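Local coordinates for protein metallo-beta-lactamase (Simiduia agarivorans, PDB 6MFI) that probably hydrolyses beta-lactam antibiotics with the help of two bound zinc ions, as a metallo-beta-lactamase of subclass B3, at residues Y58-C62 / I88-I93; V103-L107 / Q172-G176; I113-G117 / A156-V160; A211-S215 / Y278-I282. All coordinates share one frame. Residue numbers count along the deposited sequence, not the author numbering.

Contact 1: Y58-C62 / I88-I93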
loop_
_atom_site.group_PDB
_atom_site.type_symbol
_atom_site.label_atom_id
_atom_site.label_comp_id
_atom_site.label_asym_id
_atom_site.label_seq_id
_atom_site.Cartn_x
_atom_site.Cartn_y
_atom_site.Cartn_z
ATOM N N TYR A 58 5.631 -10.491 -0.894
ATOM C CA TYR A 58 6.197 -9.152 -0.789
ATOM C C TYR A 58 7.249 -8.998 -1.879
ATOM O O TYR A 58 8.224 -9.757 -1.913
ATOM C CB TYR A 58 6.807 -8.925 0.594
ATOM C CG TYR A 58 7.383 -7.540 0.810
ATOM C CD1 TYR A 58 8.679 -7.230 0.410
ATOM C CD2 TYR A 58 6.634 -6.545 1.424
ATOM C CE1 TYR A 58 9.207 -5.968 0.608
ATOM C CE2 TYR A 58 7.155 -5.282 1.628
ATOM C CZ TYR A 58 8.441 -4.998 1.217
ATOM O OH TYR A 58 8.961 -3.739 1.419
ATOM N N VAL A 59 7.052 -8.027 -2.766
ATOM C CA VAL A 59 7.959 -7.807 -3.885
ATOM C C VAL A 59 8.499 -6.378 -3.898
ATOM O O VAL A 59 9.017 -5.919 -4.909
ATOM C CB VAL A 59 7.282 -8.155 -5.225
ATOM C CG1 VAL A 59 6.998 -9.646 -5.305
ATOM C CG2 VAL A 59 6.003 -7.352 -5.403
ATOM N N GLY A 60 8.391 -5.670 -2.775
ATOM C CA GLY A 60 8.824 -4.294 -2.687
ATOM C C GLY A 60 10.285 -4.161 -2.304
ATOM O O GLY A 60 11.043 -5.132 -2.255
ATOM N N THR A 61 10.678 -2.921 -2.025
ATOM C CA THR A 61 12.043 -2.606 -1.625
ATOM C C THR A 61 12.187 -2.810 -0.118
ATOM O O THR A 61 11.291 -3.331 0.553
ATOM C CB THR A 61 12.397 -1.179 -2.032
ATOM O OG1 THR A 61 11.563 -0.260 -1.317
ATOM C CG2 THR A 61 12.176 -0.984 -3.522
ATOM N N CYS A 62 13.331 -2.407 0.437
ATOM C CA CYS A 62 13.504 -2.413 1.885
ATOM C C CYS A 62 12.753 -1.280 2.569
ATOM O O CYS A 62 12.526 -1.349 3.782
ATOM C CB CYS A 62 14.989 -2.332 2.249
ATOM S SG CYS A 62 16.006 -3.693 1.643
ATOM N N ILE A 88 13.225 -2.596 -8.915
ATOM C CA ILE A 88 13.407 -3.642 -7.914
ATOM C C ILE A 88 12.174 -4.536 -7.849
ATOM O O ILE A 88 12.285 -5.758 -7.685
ATOM C CB ILE A 88 13.732 -3.012 -6.548
ATOM C CG1 ILE A 88 15.063 -2.261 -6.617
ATOM C CG2 ILE A 88 13.773 -4.073 -5.458
ATOM C CD1 ILE A 88 15.115 -1.021 -5.754
ATOM N N VAL A 89 10.983 -3.948 -7.979
ATOM C CA VAL A 89 9.756 -4.740 -7.978
ATOM C C VAL A 89 9.729 -5.676 -9.178
ATOM O O VAL A 89 9.380 -6.858 -9.057
ATOM C CB VAL A 89 8.525 -3.814 -7.950
ATOM C CG1 VAL A 89 7.250 -4.611 -8.197
ATOM C CG2 VAL A 89 8.451 -3.074 -6.624
ATOM N N ARG A 90 10.101 -5.164 -10.353
ATOM C CA ARG A 90 10.193 -6.008 -11.541
ATOM C C ARG A 90 11.188 -7.141 -11.332
ATOM O O ARG A 90 10.924 -8.290 -11.708
ATOM C CB ARG A 90 10.601 -5.164 -12.748
ATOM C CG ARG A 90 9.512 -4.966 -13.780
ATOM C CD ARG A 90 10.094 -4.477 -15.095
ATOM N NE ARG A 90 10.782 -3.195 -14.955
ATOM C CZ ARG A 90 12.102 -3.044 -15.024
ATOM N NH1 ARG A 90 12.882 -4.096 -15.231
ATOM N NH2 ARG A 90 12.644 -1.842 -14.885
ATOM N N ASP A 91 12.341 -6.837 -10.733
ATOM C CA ASP A 91 13.318 -7.879 -10.453
ATOM C C ASP A 91 12.777 -8.889 -9.451
ATOM O O ASP A 91 12.953 -10.097 -9.627
ATOM C CB ASP A 91 14.614 -7.255 -9.940
ATOM C CG ASP A 91 15.766 -8.237 -9.911
ATOM O OD1 ASP A 91 15.892 -9.058 -10.840
ATOM O OD2 ASP A 91 16.548 -8.188 -8.937
ATOM N N ASN A 92 12.092 -8.421 -8.405
ATOM C CA ASN A 92 11.636 -9.327 -7.353
ATOM C C ASN A 92 10.562 -10.282 -7.861
ATOM O O ASN A 92 10.503 -11.441 -7.434
ATOM C CB ASN A 92 11.119 -8.525 -6.156
ATOM C CG ASN A 92 12.237 -8.009 -5.279
ATOM O OD1 ASN A 92 13.389 -8.426 -5.413
ATOM N ND2 ASN A 92 11.909 -7.088 -4.381
ATOM N N ILE A 93 9.699 -9.814 -8.764
ATOM C CA ILE A 93 8.689 -10.690 -9.351
ATOM C C ILE A 93 9.355 -11.799 -10.156
ATOM O O ILE A 93 8.929 -12.961 -10.116
ATOM C CB ILE A 93 7.704 -9.874 -10.209
ATOM C CG1 ILE A 93 6.903 -8.911 -9.330
ATOM C CG2 ILE A 93 6.767 -10.792 -10.983
ATOM C CD1 ILE A 93 5.984 -7.993 -10.108
#

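Contact 2: V103-L107 / Q172-G176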
loop_
_atom_site.group_PDB
_atom_site.type_symbol
_atom_site.label_atom_id
_atom_site.label_comp_id
_atom_site.label_asym_id
_atom_site.label_seq_id
_atom_site.Cartn_x
_atom_site.Cartn_y
_atom_site.Cartn_z
ATOM N N VAL A 103 0.808 -10.295 -14.615
ATOM C CA VAL A 103 0.199 -9.282 -13.759
ATOM C C VAL A 103 -0.873 -8.570 -14.579
ATOM O O VAL A 103 -0.559 -7.817 -15.505
ATOM C CB VAL A 103 1.240 -8.293 -13.222
ATOM C CG1 VAL A 103 0.577 -7.272 -12.309
ATOM C CG2 VAL A 103 2.347 -9.033 -12.489
ATOM N N LYS A 104 -2.141 -8.813 -14.247
ATOM C CA LYS A 104 -3.251 -8.280 -15.023
ATOM C C LYS A 104 -3.896 -7.049 -14.405
ATOM O O LYS A 104 -4.581 -6.308 -15.119
ATOM C CB LYS A 104 -4.327 -9.356 -15.217
ATOM C CG LYS A 104 -3.802 -10.678 -15.749
ATOM C CD LYS A 104 -3.108 -10.503 -17.090
ATOM C CE LYS A 104 -2.601 -11.833 -17.625
ATOM N NZ LYS A 104 -1.870 -11.674 -18.912
ATOM N N ILE A 105 -3.701 -6.808 -13.110
ATOM C CA ILE A 105 -4.361 -5.711 -12.411
ATOM C C ILE A 105 -3.343 -5.011 -11.523
ATOM O O ILE A 105 -2.586 -5.665 -10.800
ATOM C CB ILE A 105 -5.560 -6.207 -11.576
ATOM C CG1 ILE A 105 -6.664 -6.740 -12.492
ATOM C CG2 ILE A 105 -6.097 -5.095 -10.689
ATOM C CD1 ILE A 105 -7.881 -7.249 -11.755
ATOM N N LEU A 106 -3.325 -3.681 -11.581
ATOM C CA LEU A 106 -2.481 -2.857 -10.725
ATOM C C LEU A 106 -3.359 -2.056 -9.774
ATOM O O LEU A 106 -4.306 -1.392 -10.208
ATOM C CB LEU A 106 -1.607 -1.914 -11.556
ATOM C CG LEU A 106 -0.496 -2.537 -12.399
ATOM C CD1 LEU A 106 0.119 -1.492 -13.312
ATOM C CD2 LEU A 106 0.569 -3.166 -11.513
ATOM N N LEU A 107 -3.046 -2.123 -8.484
ATOM C CA LEU A 107 -3.737 -1.360 -7.457
ATOM C C LEU A 107 -2.744 -0.449 -6.747
ATOM O O LEU A 107 -1.533 -0.515 -6.971
ATOM C CB LEU A 107 -4.434 -2.285 -6.450
ATOM C CG LEU A 107 -5.387 -3.330 -7.035
ATOM C CD1 LEU A 107 -5.977 -4.195 -5.931
ATOM C CD2 LEU A 107 -6.485 -2.661 -7.847
ATOM N N GLN A 172 -15.232 -4.258 -5.229
ATOM C CA GLN A 172 -14.472 -5.495 -5.296
ATOM C C GLN A 172 -13.668 -5.565 -6.588
ATOM O O GLN A 172 -14.070 -5.032 -7.625
ATOM C CB GLN A 172 -15.396 -6.712 -5.195
ATOM C CG GLN A 172 -15.908 -6.986 -3.792
ATOM C CD GLN A 172 -16.786 -8.219 -3.725
ATOM O OE1 GLN A 172 -16.666 -9.126 -4.549
ATOM N NE2 GLN A 172 -17.673 -8.263 -2.738
ATOM N N ILE A 173 -12.519 -6.231 -6.509
ATOM C CA ILE A 173 -11.647 -6.465 -7.654
ATOM C C ILE A 173 -11.541 -7.969 -7.851
ATOM O O ILE A 173 -11.099 -8.688 -6.946
ATOM C CB ILE A 173 -10.260 -5.835 -7.457
ATOM C CG1 ILE A 173 -10.356 -4.308 -7.496
ATOM C CG2 ILE A 173 -9.289 -6.340 -8.510
ATOM C CD1 ILE A 173 -10.677 -3.747 -8.864
ATOM N N ALA A 174 -11.948 -8.445 -9.025
ATOM C CA ALA A 174 -11.992 -9.869 -9.327
ATOM C C ALA A 174 -11.028 -10.187 -10.461
ATOM O O ALA A 174 -10.985 -9.471 -11.466
ATOM C CB ALA A 174 -13.411 -10.306 -9.700
ATOM N N LEU A 175 -10.260 -11.265 -10.292
ATOM C CA LEU A 175 -9.335 -11.731 -11.324
ATOM C C LEU A 175 -9.166 -13.235 -11.125
ATOM O O LEU A 175 -8.360 -13.667 -10.295
ATOM C CB LEU A 175 -8.002 -11.001 -11.244
ATOM C CG LEU A 175 -6.997 -11.334 -12.348
ATOM C CD1 LEU A 175 -7.491 -10.833 -13.699
ATOM C CD2 LEU A 175 -5.628 -10.756 -12.022
ATOM N N GLY A 176 -9.924 -14.020 -11.888
ATOM C CA GLY A 176 -9.948 -15.455 -11.691
ATOM C C GLY A 176 -10.462 -15.830 -10.317
ATOM O O GLY A 176 -11.590 -15.484 -9.954
#

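Contact 3: I113-G117 / A156-V160. With ZN (zinc ion), chain B.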
loop_
_atom_site.group_PDB
_atom_site.type_symbol
_atom_site.label_atom_id
_atom_site.label_comp_id
_atom_site.label_asym_id
_atom_site.label_seq_id
_atom_site.Cartn_x
_atom_site.Cartn_y
_atom_site.Cartn_z
ATOM N N ILE A 113 4.457 9.781 -4.588
ATOM C CA ILE A 113 5.473 9.361 -5.553
ATOM C C ILE A 113 6.251 8.151 -5.052
ATOM O O ILE A 113 6.719 7.332 -5.852
ATOM C CB ILE A 113 6.411 10.541 -5.883
ATOM C CG1 ILE A 113 7.422 10.144 -6.963
ATOM C CG2 ILE A 113 7.121 11.034 -4.630
ATOM C CD1 ILE A 113 8.418 11.231 -7.303
ATOM N N ASP A 114 6.399 8.004 -3.733
ATOM C CA ASP A 114 7.165 6.879 -3.212
ATOM C C ASP A 114 6.413 5.558 -3.301
ATOM O O ASP A 114 7.000 4.513 -3.000
ATOM C CB ASP A 114 7.581 7.142 -1.762
ATOM C CG ASP A 114 6.408 7.489 -0.870
ATOM O OD1 ASP A 114 5.552 8.290 -1.297
ATOM O OD2 ASP A 114 6.348 6.964 0.261
ATOM N N HIS A 115 5.146 5.571 -3.709
ATOM C CA HIS A 115 4.356 4.353 -3.823
ATOM C C HIS A 115 3.822 4.091 -5.223
ATOM O O HIS A 115 3.634 2.926 -5.581
ATOM C CB HIS A 115 3.174 4.389 -2.843
ATOM C CG HIS A 115 3.580 4.580 -1.415
ATOM N ND1 HIS A 115 4.336 3.656 -0.726
ATOM C CD2 HIS A 115 3.342 5.592 -0.550
ATOM C CE1 HIS A 115 4.543 4.091 0.504
ATOM N NE2 HIS A 115 3.949 5.263 0.638
ATOM N N VAL A 116 3.571 5.129 -6.019
ATOM C CA VAL A 116 2.997 4.952 -7.349
ATOM C C VAL A 116 3.848 5.676 -8.385
ATOM O O VAL A 116 3.420 5.866 -9.529
ATOM C CB VAL A 116 1.541 5.448 -7.397
ATOM C CG1 VAL A 116 0.669 4.639 -6.450
ATOM C CG2 VAL A 116 1.475 6.927 -7.054
ATOM N N GLY A 117 5.057 6.081 -7.993
ATOM C CA GLY A 117 5.908 6.827 -8.907
ATOM C C GLY A 117 6.294 6.032 -10.141
ATOM O O GLY A 117 6.410 6.586 -11.237
ATOM N N ALA A 156 7.188 16.428 -5.967
ATOM C CA ALA A 156 7.891 15.801 -7.080
ATOM C C ALA A 156 6.916 15.098 -8.017
ATOM O O ALA A 156 6.008 14.396 -7.571
ATOM C CB ALA A 156 8.933 14.821 -6.566
ATOM N N SER A 157 7.111 15.290 -9.317
ATOM C CA SER A 157 6.262 14.674 -10.324
ATOM C C SER A 157 6.838 13.331 -10.765
ATOM O O SER A 157 8.027 13.049 -10.598
ATOM C CB SER A 157 6.102 15.598 -11.532
ATOM O OG SER A 157 7.342 15.795 -12.191
ATOM N N PHE A 158 5.973 12.504 -11.332
ATOM C CA PHE A 158 6.334 11.189 -11.835
ATOM C C PHE A 158 5.600 10.960 -13.146
ATOM O O PHE A 158 4.608 11.639 -13.433
ATOM C CB PHE A 158 6.000 10.085 -10.819
ATOM C CG PHE A 158 4.624 10.193 -10.226
ATOM C CD1 PHE A 158 3.538 9.601 -10.847
ATOM C CD2 PHE A 158 4.420 10.872 -9.036
ATOM C CE1 PHE A 158 2.273 9.693 -10.300
ATOM C CE2 PHE A 158 3.156 10.968 -8.483
ATOM C CZ PHE A 158 2.081 10.377 -9.117
ATOM N N PRO A 159 6.078 10.028 -13.977
ATOM C CA PRO A 159 5.432 9.801 -15.277
ATOM C C PRO A 159 3.957 9.456 -15.130
ATOM O O PRO A 159 3.554 8.730 -14.219
ATOM C CB PRO A 159 6.226 8.630 -15.866
ATOM C CG PRO A 159 7.565 8.733 -15.227
ATOM C CD PRO A 159 7.317 9.239 -13.836
ATOM N N VAL A 160 3.148 9.992 -16.047
ATOM C CA VAL A 160 1.709 9.770 -15.998
ATOM C C VAL A 160 1.393 8.327 -16.371
ATOM O O VAL A 160 2.085 7.698 -17.184
ATOM C CB VAL A 160 0.970 10.764 -16.915
ATOM C CG1 VAL A 160 1.411 12.189 -16.620
ATOM C CG2 VAL A 160 1.203 10.426 -18.382
HETATM ZN ZN ZN B . 4.916 6.942 1.698
HETATM O O HOH W 1 4.361 8.839 1.504
HETATM O O HOH W 2 4.558 6.381 -12.999
#

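Contact 4: A211-S215 / Y278-I282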
loop_
_atom_site.group_PDB
_atom_site.type_symbol
_atom_site.label_atom_id
_atom_site.label_comp_id
_atom_site.label_asym_id
_atom_site.label_seq_id
_atom_site.Cartn_x
_atom_site.Cartn_y
_atom_site.Cartn_z
ATOM N N ALA A 211 -3.295 -1.926 4.790
ATOM C CA ALA A 211 -3.761 -0.644 5.297
ATOM C C ALA A 211 -2.835 0.483 4.856
ATOM O O ALA A 211 -1.609 0.358 4.913
ATOM C CB ALA A 211 -3.855 -0.675 6.823
ATOM N N ASP A 212 -3.437 1.590 4.425
ATOM C CA ASP A 212 -2.679 2.736 3.947
ATOM C C ASP A 212 -1.861 3.351 5.083
ATOM O O ASP A 212 -2.064 3.061 6.265
ATOM C CB ASP A 212 -3.623 3.775 3.338
ATOM C CG ASP A 212 -2.882 4.903 2.644
ATOM O OD1 ASP A 212 -2.268 4.649 1.588
ATOM O OD2 ASP A 212 -2.912 6.041 3.158
ATOM N N SER A 213 -0.912 4.212 4.701
ATOM C CA SER A 213 -0.056 4.874 5.682
ATOM C C SER A 213 -0.882 5.623 6.720
ATOM O O SER A 213 -0.613 5.532 7.924
ATOM C CB SER A 213 0.916 5.817 4.973
ATOM O OG SER A 213 1.693 5.115 4.018
ATOM N N LEU A 214 -1.889 6.371 6.273
ATOM C CA LEU A 214 -2.843 7.060 7.137
ATOM C C LEU A 214 -2.183 8.078 8.061
ATOM O O LEU A 214 -2.851 8.623 8.947
ATOM C CB LEU A 214 -3.657 6.058 7.968
ATOM C CG LEU A 214 -4.567 5.113 7.180
ATOM C CD1 LEU A 214 -5.461 4.338 8.118
ATOM C CD2 LEU A 214 -5.401 5.881 6.177
ATOM N N SER A 215 -0.893 8.361 7.872
ATOM C CA SER A 215 -0.161 9.229 8.783
ATOM C C SER A 215 -0.600 10.682 8.606
ATOM O O SER A 215 -0.725 11.160 7.475
ATOM C CB SER A 215 1.342 9.112 8.544
ATOM O OG SER A 215 1.644 9.293 7.172
ATOM N N TYR A 278 -3.583 -0.754 14.842
ATOM C CA TYR A 278 -2.976 0.198 13.918
ATOM C C TYR A 278 -3.837 1.446 13.766
ATOM O O TYR A 278 -3.328 2.572 13.803
ATOM C CB TYR A 278 -2.742 -0.465 12.561
ATOM C CG TYR A 278 -2.085 0.439 11.542
ATOM C CD1 TYR A 278 -0.717 0.677 11.576
ATOM C CD2 TYR A 278 -2.831 1.054 10.546
ATOM C CE1 TYR A 278 -0.111 1.502 10.648
ATOM C CE2 TYR A 278 -2.234 1.882 9.613
ATOM C CZ TYR A 278 -0.875 2.101 9.669
ATOM O OH TYR A 278 -0.274 2.924 8.743
ATOM N N ALA A 279 -5.149 1.264 13.593
ATOM C CA ALA A 279 -6.035 2.412 13.420
ATOM C C ALA A 279 -6.109 3.250 14.690
ATOM O O ALA A 279 -6.202 4.482 14.621
ATOM C CB ALA A 279 -7.427 1.942 13.002
ATOM N N THR A 280 -6.076 2.603 15.857
ATOM C CA THR A 280 -6.064 3.350 17.111
ATOM C C THR A 280 -4.775 4.146 17.263
ATOM O O THR A 280 -4.784 5.258 17.805
ATOM C CB THR A 280 -6.253 2.398 18.293
ATOM O OG1 THR A 280 -7.395 1.564 18.058
ATOM C CG2 THR A 280 -6.464 3.180 19.582
ATOM N N GLY A 281 -3.657 3.597 16.788
ATOM C CA GLY A 281 -2.411 4.345 16.811
ATOM C C GLY A 281 -2.438 5.542 15.880
ATOM O O GLY A 281 -1.855 6.588 16.182
ATOM N N ILE A 282 -3.111 5.408 14.736
ATOM C CA ILE A 282 -3.260 6.538 13.826
ATOM C C ILE A 282 -4.155 7.604 14.444
ATOM O O ILE A 282 -3.873 8.805 14.346
ATOM C CB ILE A 282 -3.803 6.063 12.465
ATOM C CG1 ILE A 282 -2.839 5.065 11.820
ATOM C CG2 ILE A 282 -4.041 7.249 11.547
ATOM C CD1 ILE A 282 -1.510 5.666 11.422
HETATM O O HOH W 3 0.477 1.943 6.430
#

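Contact 1: Y58-C62 / I88-I93
Tyr58 points its CA-to-CB bond away from helix 85-95, and its ring folds over its own loop, where OH donates to Thr61 O at 2.5 Å; the ring also meets those of Phe50 and Trp33. Val59 has the largest share of the contact. Its O accepts from Asn92 ND2 at 3.2 Å and lies 3.4 Å from Val89 CA in a CA-H...O contact, while CG2 touches Val89 CG1 and CG1 touches Ile93 CG1, both at 4.1 Å. Strand 74-78, this helix and strand 103-107 form a beta-alpha-beta crossover of the larger sheet, so the loop after strand 56-58 packs on its helical arm; Asn92 ND2 also bonds Gly47 O. At Gly60 a CB would crowd Tyr58 OH, and the bare CA sits 4.1 Å from Val89 CG2. Thr61 divides its branches: CG2 meets Ile88 CD1 at 3.7 Å, whereas OG1 bonds Trp43 O and the backbone N of Gly63 and Ile64. Cys62 turns to a disulfide with Cys37.

Contact 2: V103-L107 / Q172-G176
Apolar packing dominates this meeting of two strands from different sheets. Ile105 is its centre: CD1, extended by the m,t rotamer, approaches Ile173 CG2 at 3.7 Å and Leu175 CB at 3.8 Å, and so fits between the two side chains of strand 172-175 that point toward it. Leu107, two residues on, adds CD2 against Ile173 CG1 at 4.2 Å. At the other end, Lys104 contributes its aliphatic base, with CB 3.7 Å from Leu175 CD2, while the chain then leads away and NZ bonds Ser101 O. Backbone polar atoms have a small part here: Ala174 O lies 3.8 Å from Ile105 CD1, a plain van der Waals approach, and Ala174 itself turns its CB outward. The short strand axes run nearly antiparallel, at 165°, but pass 8.5 Å apart, too far for main-chain pairing. Strand 103-107 instead pairs with its own neighbours, 74-78 and 129-132, and 172-175 is an edge strand of the five-stranded sheet. This is the facing of two sheets in the alpha-beta/beta-alpha sandwich of metallo-beta-lactamases, and Tyr131, Leu180 and Trp195 extend the same layer. With mainly hydrocarbon contacts and no directional bond between them, these two segments rely on the fit of their side chains and on burial of apolar surface.

Contact 3: I113-G117 / A156-V160
The Phe158 ring packs against Ile113, Val116 and Gly117. CD2 of the ring is 3.7 Å from Ile113 CG1, CZ is 4.1 Å from Val116 CG2, and CD1 is 4.0 Å from Val116 O, so Ile113 and Val116 of the same helical turn share one aromatic neighbour; Val139 and Met140 of helix 134-142 touch the same ring. Ile113, in the extended t,t rotamer, reaches further along the loop, its CD1 resting on Ala156 CB at 3.7 Å and Ser157 O at 3.8 Å. Gly117 gives the closest backbone approach, with Gly117 CA 5.3 Å from Phe158 CA and Gly117 O 3.5 Å from Phe158 CB. A CB on Gly117 would clash with Ile113 O, which accepts a weak hydrogen bond from Gly117 N. Water 2 joins the backbones, donating to Gly117 O at 2.6 Å and to Pro159 O at 2.8 Å. Away from the loop, Asp114 OD2 at 2.0 Å and His115 NE2 at 2.2 Å bind the zinc ion, with water 1 at 2.0 Å and His253 completing the site. The loop thus packs behind the His-x-His-x-Asp-His motif of metallo-beta-lactamases, here His110, His112, Asp114 and His115, whose side chains bind the two zinc ions.

Contact 4: A211-S215 / Y278-I282
Two side chains one helical turn apart, Tyr278 and Ile282, cover the loop 211-215. Tyr278 takes chi1 near 180°, which stretches the ring toward the loop until OH lies 2.8 Å from Ser213 O and 3.1 Å from Asp212 O. Water 3 hydrogen-bonds to this OH at 2.6 Å and donates to Ala211 O at 3.0 Å, bridging helix and loop. Along the ring, CE2 packs on Ala211 CB at 4.1 Å and on Leu214 CD1 at 4.3 Å. Ile282, in the m,m rotamer, places CG2 3.2 Å from Leu214 O and 3.8 Å from Leu214 CB, with CD1 3.6 Å from Ser213 O. The loop is bent by an Asx turn: Asp212, with chi1 near 180°, accepts from Leu214 N at OD2, 3.3 Å away. Asp212 OD1 bonds His110 ND1, and Ser215 O bonds His188 ND1, so the loop supports two zinc ligands from the second shell. Helix 274-291 lies over the loop that follows strand 206-210, with Leu238 and Leu241 of helix 228-242 packing on Leu214 and Leu249 of strand 248-250 touching both Ala211 and Tyr278.

Overall arrangement
Contacts 1 and 4 are buried and lie on opposite sides of the chain's centre; each sets a loop against a helix and mixes apolar packing with polar links, a side-chain amide bond to the backbone in contact 1, a tyrosine hydroxyl with a bridging water in contact 4. Contacts 2 and 3 are partly buried. Contact 2 is mainly apolar, between the two sheets, whereas contact 3 adds a water bridge between backbones and is nested within the chain loop that contact 2 closes. Helix 85-95, strand 103-107 and helix 113-116 follow one another, tying contacts 1 to 3 in sequence. Contacts 3 and 4 meet near the zinc ions, His115 NE2 being 4.1 Å from Ser213 OG: first-shell ligands in one, second-shell support in the other.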